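Local coordinates for protein maleylacetoacetate isomerase (Anaeromyxobacter dehalogenans, PDB 4IGJ) that probably catalyses the glutathione-dependent isomerisation of maleylacetoacetate, as a zeta-class member of the glutathione transferase superfamily, at residues Arg156-Val170 against Asn196-Leu210. Residues are numbered along the deposited sequence; the frame is centred on the assembly and turned at random.
With SO4 (sulfate ion), chain C.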
ATOM      1  N   ARG A 156     -10.242  -8.131  14.036  1.00 12.34           N
ATOM      2  CA  ARG A 156      -9.937  -9.552  13.946  1.00 13.27           C
ATOM      3  C   ARG A 156     -10.362 -10.144  12.607  1.00 11.97           C
ATOM      4  O   ARG A 156      -9.656 -10.970  12.039  1.00 13.92           O
ATOM      5  CB  ARG A 156     -10.575 -10.328  15.101  1.00 15.32           C
ATOM      6  CG  ARG A 156      -9.829 -10.209  16.418  1.00 12.86           C
ATOM      7  CD  ARG A 156     -10.447 -11.127  17.498  1.00 12.76           C
ATOM      8  NE  ARG A 156     -11.796 -10.728  17.879  1.00 14.59           N
ATOM      9  CZ  ARG A 156     -12.068  -9.837  18.825  1.00 12.50           C
ATOM     10  NH1 ARG A 156     -11.085  -9.247  19.494  1.00 14.15           N
ATOM     11  NH2 ARG A 156     -13.327  -9.534  19.106  1.00 18.31           N
ATOM     12  N   PHE A 157     -11.504  -9.703  12.088  1.00 12.66           N
ATOM     13  CA  PHE A 157     -11.981 -10.222  10.814  1.00 15.53           C
ATOM     14  C   PHE A 157     -11.029  -9.867   9.675  1.00 14.73           C
ATOM     15  O   PHE A 157     -10.646 -10.727   8.882  1.00 14.79           O
ATOM     16  CB  PHE A 157     -13.384  -9.698  10.499  1.00 16.18           C
ATOM     17  CG  PHE A 157     -13.877 -10.102   9.138  1.00 14.91           C
ATOM     18  CD1 PHE A 157     -14.456 -11.346   8.935  1.00 17.16           C
ATOM     19  CD2 PHE A 157     -13.739  -9.244   8.053  1.00 14.95           C
ATOM     20  CE1 PHE A 157     -14.899 -11.721   7.678  1.00 22.11           C
ATOM     21  CE2 PHE A 157     -14.185  -9.615   6.790  1.00 19.48           C
ATOM     22  CZ  PHE A 157     -14.764 -10.855   6.606  1.00 22.14           C
ATOM     23  N   PHE A 158     -10.668  -8.592   9.590  1.00 12.94           N
ATOM     24  CA  PHE A 158      -9.853  -8.132   8.470  1.00 13.61           C
ATOM     25  C   PHE A 158      -8.392  -8.540   8.591  1.00 14.41           C
ATOM     26  O   PHE A 158      -7.741  -8.838   7.590  1.00 14.94           O
ATOM     27  CB  PHE A 158     -10.014  -6.625   8.261  1.00 14.43           C
ATOM     28  CG  PHE A 158     -11.281  -6.260   7.543  1.00 13.20           C
ATOM     29  CD1 PHE A 158     -11.399  -6.488   6.176  1.00 15.06           C
ATOM     30  CD2 PHE A 158     -12.351  -5.704   8.221  1.00 14.96           C
ATOM     31  CE1 PHE A 158     -12.565  -6.173   5.510  1.00 15.23           C
ATOM     32  CE2 PHE A 158     -13.521  -5.381   7.558  1.00 18.73           C
ATOM     33  CZ  PHE A 158     -13.626  -5.620   6.199  1.00 17.38           C
ATOM     34  N   ILE A 159      -7.871  -8.578   9.811  1.00 12.77           N
ATOM     35  CA  ILE A 159      -6.520  -9.084  10.003  1.00 11.11           C
ATOM     36  C   ILE A 159      -6.416 -10.571   9.644  1.00 15.21           C
ATOM     37  O   ILE A 159      -5.482 -10.976   8.952  1.00 15.92           O
ATOM     38  CB  ILE A 159      -6.022  -8.814  11.436  1.00 11.01           C
ATOM     39  CG1 ILE A 159      -5.888  -7.299  11.663  1.00 12.24           C
ATOM     40  CG2 ILE A 159      -4.708  -9.538  11.700  1.00 13.58           C
ATOM     41  CD1 ILE A 159      -5.574  -6.910  13.104  1.00 13.55           C
ATOM     42  N   ALA A 160      -7.383 -11.374  10.095  1.00 13.57           N
ATOM     43  CA  ALA A 160      -7.403 -12.803   9.786  1.00 15.23           C
ATOM     44  C   ALA A 160      -7.460 -13.012   8.278  1.00 15.23           C
ATOM     45  O   ALA A 160      -6.738 -13.848   7.727  1.00 19.23           O
ATOM     46  CB  ALA A 160      -8.590 -13.490  10.469  1.00 16.06           C
ATOM     47  N   ARG A 161      -8.332 -12.249   7.624  1.00 17.56           N
ATOM     48  CA  ARG A 161      -8.460 -12.289   6.171  1.00 23.45           C
ATOM     49  C   ARG A 161      -7.118 -12.016   5.493  1.00 20.91           C
ATOM     50  O   ARG A 161      -6.707 -12.745   4.580  1.00 23.90           O
ATOM     51  CB  ARG A 161      -9.498 -11.262   5.718  1.00 25.47           C
ATOM     52  CG  ARG A 161      -9.621 -11.129   4.219  1.00 33.01           C
ATOM     53  CD  ARG A 161     -10.910 -10.429   3.838  1.00 31.96           C
ATOM     54  NE  ARG A 161     -11.241 -10.673   2.441  1.00 40.29           N
ATOM     55  CZ  ARG A 161     -12.071 -11.627   2.038  1.00 43.15           C
ATOM     56  NH1 ARG A 161     -12.664 -12.412   2.928  1.00 40.45           N
ATOM     57  NH2 ARG A 161     -12.317 -11.789   0.747  1.00 50.75           N
ATOM     58  N   GLY A 162      -6.438 -10.969   5.949  1.00 18.57           N
ATOM     59  CA  GLY A 162      -5.127 -10.618   5.431  1.00 17.43           C
ATOM     60  C   GLY A 162      -4.055 -11.669   5.689  1.00 19.86           C
ATOM     61  O   GLY A 162      -3.268 -11.985   4.804  1.00 19.15           O
ATOM     62  N   LEU A 163      -4.017 -12.213   6.900  1.00 15.77           N
ATOM     63  CA  LEU A 163      -2.999 -13.194   7.257  1.00 15.35           C
ATOM     64  C   LEU A 163      -3.180 -14.523   6.521  1.00 17.52           C
ATOM     65  O   LEU A 163      -2.205 -15.203   6.210  1.00 17.98           O
ATOM     66  CB  LEU A 163      -2.981 -13.424   8.772  1.00 15.38           C
ATOM     67  CG  LEU A 163      -2.543 -12.235   9.633  1.00 15.07           C
ATOM     68  CD1 LEU A 163      -2.460 -12.662  11.085  1.00 16.19           C
ATOM     69  CD2 LEU A 163      -1.208 -11.662   9.145  1.00 16.45           C
ATOM     70  N   ALA A 164      -4.433 -14.888   6.262  1.00 18.76           N
ATOM     71  CA  ALA A 164      -4.741 -16.110   5.524  1.00 21.53           C
ATOM     72  C   ALA A 164      -4.154 -16.028   4.119  1.00 26.04           C
ATOM     73  O   ALA A 164      -3.535 -16.979   3.641  1.00 28.24           O
ATOM     74  CB  ALA A 164      -6.250 -16.338   5.474  1.00 21.53           C
ATOM     75  N   ALA A 165      -4.342 -14.882   3.471  1.00 24.97           N
ATOM     76  CA  ALA A 165      -3.776 -14.641   2.146  1.00 23.01           C
ATOM     77  C   ALA A 165      -2.255 -14.671   2.185  1.00 24.90           C
ATOM     78  O   ALA A 165      -1.614 -15.254   1.308  1.00 25.70           O
ATOM     79  CB  ALA A 165      -4.265 -13.312   1.592  1.00 26.95           C
ATOM     80  N   LEU A 166      -1.678 -14.028   3.199  1.00 19.15           N
ATOM     81  CA  LEU A 166      -0.232 -14.008   3.360  1.00 20.69           C
ATOM     82  C   LEU A 166       0.332 -15.402   3.570  1.00 21.05           C
ATOM     83  O   LEU A 166       1.330 -15.769   2.959  1.00 21.24           O
ATOM     84  CB  LEU A 166       0.168 -13.141   4.548  1.00 21.63           C
ATOM     85  CG  LEU A 166       0.414 -11.667   4.279  1.00 23.48           C
ATOM     86  CD1 LEU A 166       0.942 -11.016   5.536  1.00 17.87           C
ATOM     87  CD2 LEU A 166       1.398 -11.494   3.120  1.00 16.50           C
ATOM     88  N   GLU A 167      -0.296 -16.164   4.460  1.00 19.87           N
ATOM     89  CA  GLU A 167       0.154 -17.519   4.772  1.00 22.74           C
ATOM     90  C   GLU A 167       0.310 -18.356   3.507  1.00 25.25           C
ATOM     91  O   GLU A 167       1.284 -19.089   3.353  1.00 26.61           O
ATOM     92  CB  GLU A 167      -0.825 -18.183   5.744  1.00 20.62           C
ATOM     93  CG  GLU A 167      -0.650 -19.692   5.909  1.00 23.54           C
ATOM     94  CD  GLU A 167       0.580 -20.074   6.716  1.00 27.32           C
ATOM     95  OE1 GLU A 167       1.093 -19.227   7.478  1.00 23.53           O
ATOM     96  OE2 GLU A 167       1.030 -21.233   6.597  1.00 29.40           O
ATOM     97  N   THR A 168      -0.638 -18.206   2.590  1.00 22.34           N
ATOM     98  CA  THR A 168      -0.623 -18.959   1.341  1.00 27.14           C
ATOM     99  C   THR A 168       0.380 -18.389   0.343  1.00 30.86           C
ATOM    100  O   THR A 168       1.100 -19.139  -0.318  1.00 29.32           O
ATOM    101  CB  THR A 168      -2.012 -18.975   0.705  1.00 29.15           C
ATOM    102  OG1 THR A 168      -2.946 -19.534   1.635  1.00 27.46           O
ATOM    103  CG2 THR A 168      -2.012 -19.793  -0.588  1.00 32.96           C
ATOM    104  N   ALA A 169       0.424 -17.064   0.239  1.00 27.05           N
ATOM    105  CA  ALA A 169       1.351 -16.395  -0.673  1.00 23.87           C
ATOM    106  C   ALA A 169       2.795 -16.539  -0.205  1.00 30.57           C
ATOM    107  O   ALA A 169       3.715 -16.636  -1.021  1.00 27.27           O
ATOM    108  CB  ALA A 169       0.982 -14.923  -0.830  1.00 22.44           C
ATOM    109  N   VAL A 170       2.996 -16.543   1.111  1.00 28.72           N
ATOM    110  CA  VAL A 170       4.330 -16.724   1.674  1.00 29.60           C
ATOM    111  C   VAL A 170       4.792 -18.166   1.514  1.00 32.76           C
ATOM    112  O   VAL A 170       5.933 -18.412   1.125  1.00 33.57           O
ATOM    113  CB  VAL A 170       4.398 -16.281   3.160  1.00 31.65           C
ATOM    114  CG1 VAL A 170       5.657 -16.795   3.831  1.00 26.94           C
ATOM    115  CG2 VAL A 170       4.332 -14.766   3.262  1.00 25.15           C
ATOM    116  N   ASN A 196       0.100  -6.831  15.877  1.00  9.88           N
ATOM    117  CA  ASN A 196      -1.243  -6.266  15.986  1.00 12.26           C
ATOM    118  C   ASN A 196      -2.312  -7.353  16.077  1.00 13.01           C
ATOM    119  O   ASN A 196      -3.286  -7.199  16.815  1.00 11.03           O
ATOM    120  CB  ASN A 196      -1.517  -5.293  14.831  1.00 13.12           C
ATOM    121  CG  ASN A 196      -0.863  -3.939  15.038  1.00 18.40           C
ATOM    122  OD1 ASN A 196      -0.105  -3.738  15.982  1.00 18.99           O
ATOM    123  ND2 ASN A 196      -1.143  -3.006  14.133  1.00 24.46           N
ATOM    124  N   ALA A 197      -2.119  -8.450  15.352  1.00 11.24           N
ATOM    125  CA  ALA A 197      -3.012  -9.602  15.430  1.00 12.09           C
ATOM    126  C   ALA A 197      -3.112 -10.086  16.871  1.00 13.68           C
ATOM    127  O   ALA A 197      -4.213 -10.324  17.375  1.00 15.96           O
ATOM    128  CB  ALA A 197      -2.530 -10.727  14.535  1.00 12.73           C
ATOM    129  N   ARG A 198      -1.966 -10.212  17.534  1.00 12.23           N
ATOM    130  CA  ARG A 198      -1.940 -10.662  18.926  1.00 14.59           C
ATOM    131  C   ARG A 198      -2.645  -9.661  19.832  1.00 17.57           C
ATOM    132  O   ARG A 198      -3.443 -10.047  20.683  1.00 17.60           O
ATOM    133  CB  ARG A 198      -0.501 -10.913  19.392  1.00 13.98           C
ATOM    134  CG  ARG A 198       0.154 -12.099  18.704  1.00 16.23           C
ATOM    135  CD  ARG A 198       1.556 -12.365  19.216  1.00 18.46           C
ATOM    136  NE  ARG A 198       2.281 -13.252  18.312  1.00 26.32           N
ATOM    137  CZ  ARG A 198       3.191 -12.839  17.434  1.00 20.99           C
ATOM    138  NH1 ARG A 198       3.508 -11.556  17.363  1.00 22.27           N
ATOM    139  NH2 ARG A 198       3.796 -13.717  16.641  1.00 26.22           N
ATOM    140  N   ARG A 199      -2.372  -8.377  19.628  1.00 13.97           N
ATOM    141  CA  ARG A 199      -2.995  -7.297  20.387  1.00 16.57           C
ATOM    142  C   ARG A 199      -4.517  -7.460  20.396  1.00 16.33           C
ATOM    143  O   ARG A 199      -5.168  -7.277  21.432  1.00 22.36           O
ATOM    144  CB  ARG A 199      -2.616  -5.962  19.746  1.00 19.92           C
ATOM    145  CG  ARG A 199      -3.021  -4.721  20.503  1.00 24.28           C
ATOM    146  CD  ARG A 199      -2.066  -3.586  20.139  1.00 37.37           C
ATOM    147  NE  ARG A 199      -2.376  -2.339  20.825  1.00 42.51           N
ATOM    148  CZ  ARG A 199      -3.236  -1.434  20.371  1.00 45.89           C
ATOM    149  NH1 ARG A 199      -3.885  -1.638  19.230  1.00 49.11           N
ATOM    150  NH2 ARG A 199      -3.455  -0.328  21.063  1.00 48.79           N
ATOM    151  N   PHE A 200      -5.071  -7.831  19.244  1.00 15.50           N
ATOM    152  CA  PHE A 200      -6.515  -7.941  19.070  1.00 17.13           C
ATOM    153  C   PHE A 200      -7.047  -9.320  19.442  1.00 17.55           C
ATOM    154  O   PHE A 200      -8.226  -9.607  19.247  1.00 20.75           O
ATOM    155  CB  PHE A 200      -6.902  -7.592  17.628  1.00 17.39           C
ATOM    156  CG  PHE A 200      -6.805  -6.127  17.319  1.00 18.87           C
ATOM    157  CD1 PHE A 200      -7.610  -5.218  17.991  1.00 21.71           C
ATOM    158  CD2 PHE A 200      -5.928  -5.657  16.352  1.00 16.75           C
ATOM    159  CE1 PHE A 200      -7.527  -3.859  17.717  1.00 26.76           C
ATOM    160  CE2 PHE A 200      -5.837  -4.299  16.069  1.00 19.99           C
ATOM    161  CZ  PHE A 200      -6.640  -3.400  16.751  1.00 27.89           C
ATOM    162  N   GLY A 201      -6.179 -10.168  19.976  1.00 17.05           N
ATOM    163  CA  GLY A 201      -6.581 -11.485  20.436  1.00 20.86           C
ATOM    164  C   GLY A 201      -6.917 -12.453  19.323  1.00 21.47           C
ATOM    165  O   GLY A 201      -7.690 -13.397  19.519  1.00 23.51           O
ATOM    166  N   LEU A 202      -6.344 -12.231  18.144  1.00 17.43           N
ATOM    167  CA  LEU A 202      -6.572 -13.156  17.040  1.00 17.17           C
ATOM    168  C   LEU A 202      -5.722 -14.408  17.207  1.00 19.34           C
ATOM    169  O   LEU A 202      -4.520 -14.322  17.456  1.00 22.13           O
ATOM    170  CB  LEU A 202      -6.264 -12.493  15.699  1.00 18.55           C
ATOM    171  CG  LEU A 202      -6.568 -13.328  14.460  1.00 21.40           C
ATOM    172  CD1 LEU A 202      -8.069 -13.533  14.323  1.00 17.73           C
ATOM    173  CD2 LEU A 202      -5.981 -12.666  13.208  1.00 19.65           C
ATOM    174  N   ASP A 203      -6.342 -15.575  17.071  1.00 24.98           N
ATOM    175  CA  ASP A 203      -5.598 -16.823  17.171  1.00 25.64           C
ATOM    176  C   ASP A 203      -4.740 -17.049  15.931  1.00 23.38           C
ATOM    177  O   ASP A 203      -5.247 -17.028  14.807  1.00 22.55           O
ATOM    178  CB  ASP A 203      -6.534 -18.012  17.381  1.00 32.14           C
ATOM    179  CG  ASP A 203      -5.793 -19.337  17.373  1.00 31.55           C
ATOM    180  OD1 ASP A 203      -5.153 -19.666  18.395  1.00 45.02           O
ATOM    181  OD2 ASP A 203      -5.845 -20.041  16.342  1.00 41.07           O
ATOM    182  N   LEU A 204      -3.447 -17.279  16.152  1.00 22.15           N
ATOM    183  CA  LEU A 204      -2.467 -17.371  15.070  1.00 26.00           C
ATOM    184  C   LEU A 204      -2.153 -18.804  14.650  1.00 21.41           C
ATOM    185  O   LEU A 204      -1.318 -19.029  13.770  1.00 27.43           O
ATOM    186  CB  LEU A 204      -1.167 -16.668  15.466  1.00 23.27           C
ATOM    187  CG  LEU A 204      -1.191 -15.146  15.593  1.00 20.38           C
ATOM    188  CD1 LEU A 204       0.221 -14.636  15.783  1.00 21.24           C
ATOM    189  CD2 LEU A 204      -1.854 -14.501  14.378  1.00 21.23           C
ATOM    190  N   GLU A 205      -2.809 -19.770  15.285  1.00 32.42           N
ATOM    191  CA  GLU A 205      -2.632 -21.177  14.917  1.00 28.22           C
ATOM    192  C   GLU A 205      -2.830 -21.490  13.414  1.00 30.42           C
ATOM    193  O   GLU A 205      -2.083 -22.299  12.858  1.00 29.72           O
ATOM    194  CB  GLU A 205      -3.495 -22.085  15.810  1.00 34.57           C
ATOM    195  CG  GLU A 205      -3.271 -23.571  15.596  1.00 41.34           C
ATOM    196  CD  GLU A 205      -4.112 -24.122  14.464  1.00 48.25           C
ATOM    197  OE1 GLU A 205      -5.203 -23.568  14.215  1.00 51.96           O
ATOM    198  OE2 GLU A 205      -3.681 -25.101  13.816  1.00 51.83           O
ATOM    199  N   PRO A 206      -3.822 -20.857  12.747  1.00 26.41           N
ATOM    200  CA  PRO A 206      -4.004 -21.152  11.317  1.00 25.82           C
ATOM    201  C   PRO A 206      -2.895 -20.643  10.391  1.00 21.51           C
ATOM    202  O   PRO A 206      -2.972 -20.898   9.187  1.00 24.12           O
ATOM    203  CB  PRO A 206      -5.306 -20.422  10.972  1.00 32.30           C
ATOM    204  CG  PRO A 206      -6.031 -20.288  12.254  1.00 30.34           C
ATOM    205  CD  PRO A 206      -4.967 -20.099  13.288  1.00 31.47           C
ATOM    206  N   TYR A 207      -1.901 -19.939  10.926  1.00 23.99           N
ATOM    207  CA  TYR A 207      -0.836 -19.378  10.093  1.00 20.99           C
ATOM    208  C   TYR A 207       0.548 -19.899  10.484  1.00 24.42           C
ATOM    209  O   TYR A 207       1.413 -19.130  10.898  1.00 20.93           O
ATOM    210  CB  TYR A 207      -0.871 -17.843  10.162  1.00 20.69           C
ATOM    211  CG  TYR A 207      -2.275 -17.294  10.243  1.00 18.68           C
ATOM    212  CD1 TYR A 207      -3.128 -17.352   9.148  1.00 18.02           C
ATOM    213  CD2 TYR A 207      -2.757 -16.737  11.424  1.00 18.57           C
ATOM    214  CE1 TYR A 207      -4.423 -16.868   9.221  1.00 19.60           C
ATOM    215  CE2 TYR A 207      -4.049 -16.249  11.508  1.00 19.45           C
ATOM    216  CZ  TYR A 207      -4.879 -16.319  10.403  1.00 19.84           C
ATOM    217  OH  TYR A 207      -6.167 -15.837  10.469  1.00 22.97           O
ATOM    218  N   PRO A 208       0.776 -21.215  10.328  1.00 22.99           N
ATOM    219  CA  PRO A 208       2.027 -21.787  10.837  1.00 24.08           C
ATOM    220  C   PRO A 208       3.279 -21.292  10.116  1.00 24.40           C
ATOM    221  O   PRO A 208       4.317 -21.168  10.762  1.00 24.96           O
ATOM    222  CB  PRO A 208       1.839 -23.297  10.621  1.00 24.35           C
ATOM    223  CG  PRO A 208       0.870 -23.402   9.509  1.00 24.22           C
ATOM    224  CD  PRO A 208      -0.063 -22.229   9.666  1.00 25.88           C
ATOM    225  N   THR A 209       3.194 -21.019   8.816  1.00 23.52           N
ATOM    226  CA  THR A 209       4.347 -20.491   8.094  1.00 15.84           C
ATOM    227  C   THR A 209       4.692 -19.088   8.603  1.00 16.46           C
ATOM    228  O   THR A 209       5.858 -18.771   8.842  1.00 20.19           O
ATOM    229  CB  THR A 209       4.127 -20.458   6.577  1.00 24.33           C
ATOM    230  OG1 THR A 209       3.644 -21.734   6.135  1.00 32.34           O
ATOM    231  CG2 THR A 209       5.432 -20.134   5.851  1.00 22.12           C
ATOM    232  N   LEU A 210       3.670 -18.259   8.795  1.00 18.43           N
ATOM    233  CA  LEU A 210       3.894 -16.901   9.289  1.00 15.80           C
ATOM    234  C   LEU A 210       4.492 -16.907  10.697  1.00 18.72           C
ATOM    235  O   LEU A 210       5.337 -16.074  11.016  1.00 17.63           O
ATOM    236  CB  LEU A 210       2.596 -16.093   9.267  1.00 14.90           C
ATOM    237  CG  LEU A 210       1.900 -15.922   7.916  1.00 13.36           C
ATOM    238  CD1 LEU A 210       0.757 -14.924   8.008  1.00 15.28           C
ATOM    239  CD2 LEU A 210       2.890 -15.515   6.832  1.00 13.74           C
TER
HETATM  240  S   SO4 C 301      -1.504   0.590  13.963  1.00 18.79           S
HETATM  241  O1  SO4 C 301      -2.288  -0.196  14.898  1.00 32.06           O
HETATM  242  O2  SO4 C 301      -1.434  -0.116  12.688  1.00 21.01           O
HETATM  243  O3  SO4 C 301      -0.175   0.770  14.525  1.00 27.78           O
HETATM  244  O4  SO4 C 301      -2.121   1.895  13.792  1.00 27.77           O
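In the all-helical C-terminal domain of this zeta-class glutathione transferase fold, helix 150-171 is gripped at two points by the connection between helices 185-199 and 208-218. The Glu167 carboxylate holds the first turn of helix 208-218, whose N-cap position is Tyr207. With Glu167 CG anti to the backbone N (chi1 167°) and the chain bent at chi2, Leu210 N donates a hydrogen bond to Glu167 OE1 (3.1 Å) on the syn side, slightly out of the carboxylate plane. Glu167 OE2 accepts from Thr209 N through its syn lone pair, while Thr209 OG1 donates to Glu167 OE2 (2.7 Å) from above that plane. The Tyr207 ring is sandwiched: Leu163 CB makes a CH-pi contact over one face, 3.8 Å from the centroid, and Pro206 CB covers the opposite face. Leu210 enters as a knob among Leu163, Leu166, Glu167 and Val170. Toward the other end, Leu202 CD2 meets Ile159 CG2 at 3.7 Å, and Ile159 CD1 touches Phe200 CD2 at 3.5 Å. A Schellman motif with Gly201 at C-prime ends helix 185-199, and Arg156 NH1 donates to Phe200 O (2.9 Å, 166°) in the guanidinium plane. Leu166 and Val170 also pack on Leu123 of helix 114-128, and Leu166 and Leu210 on Leu190 of helix 185-199; Phe158 and Arg161 face the second subunit.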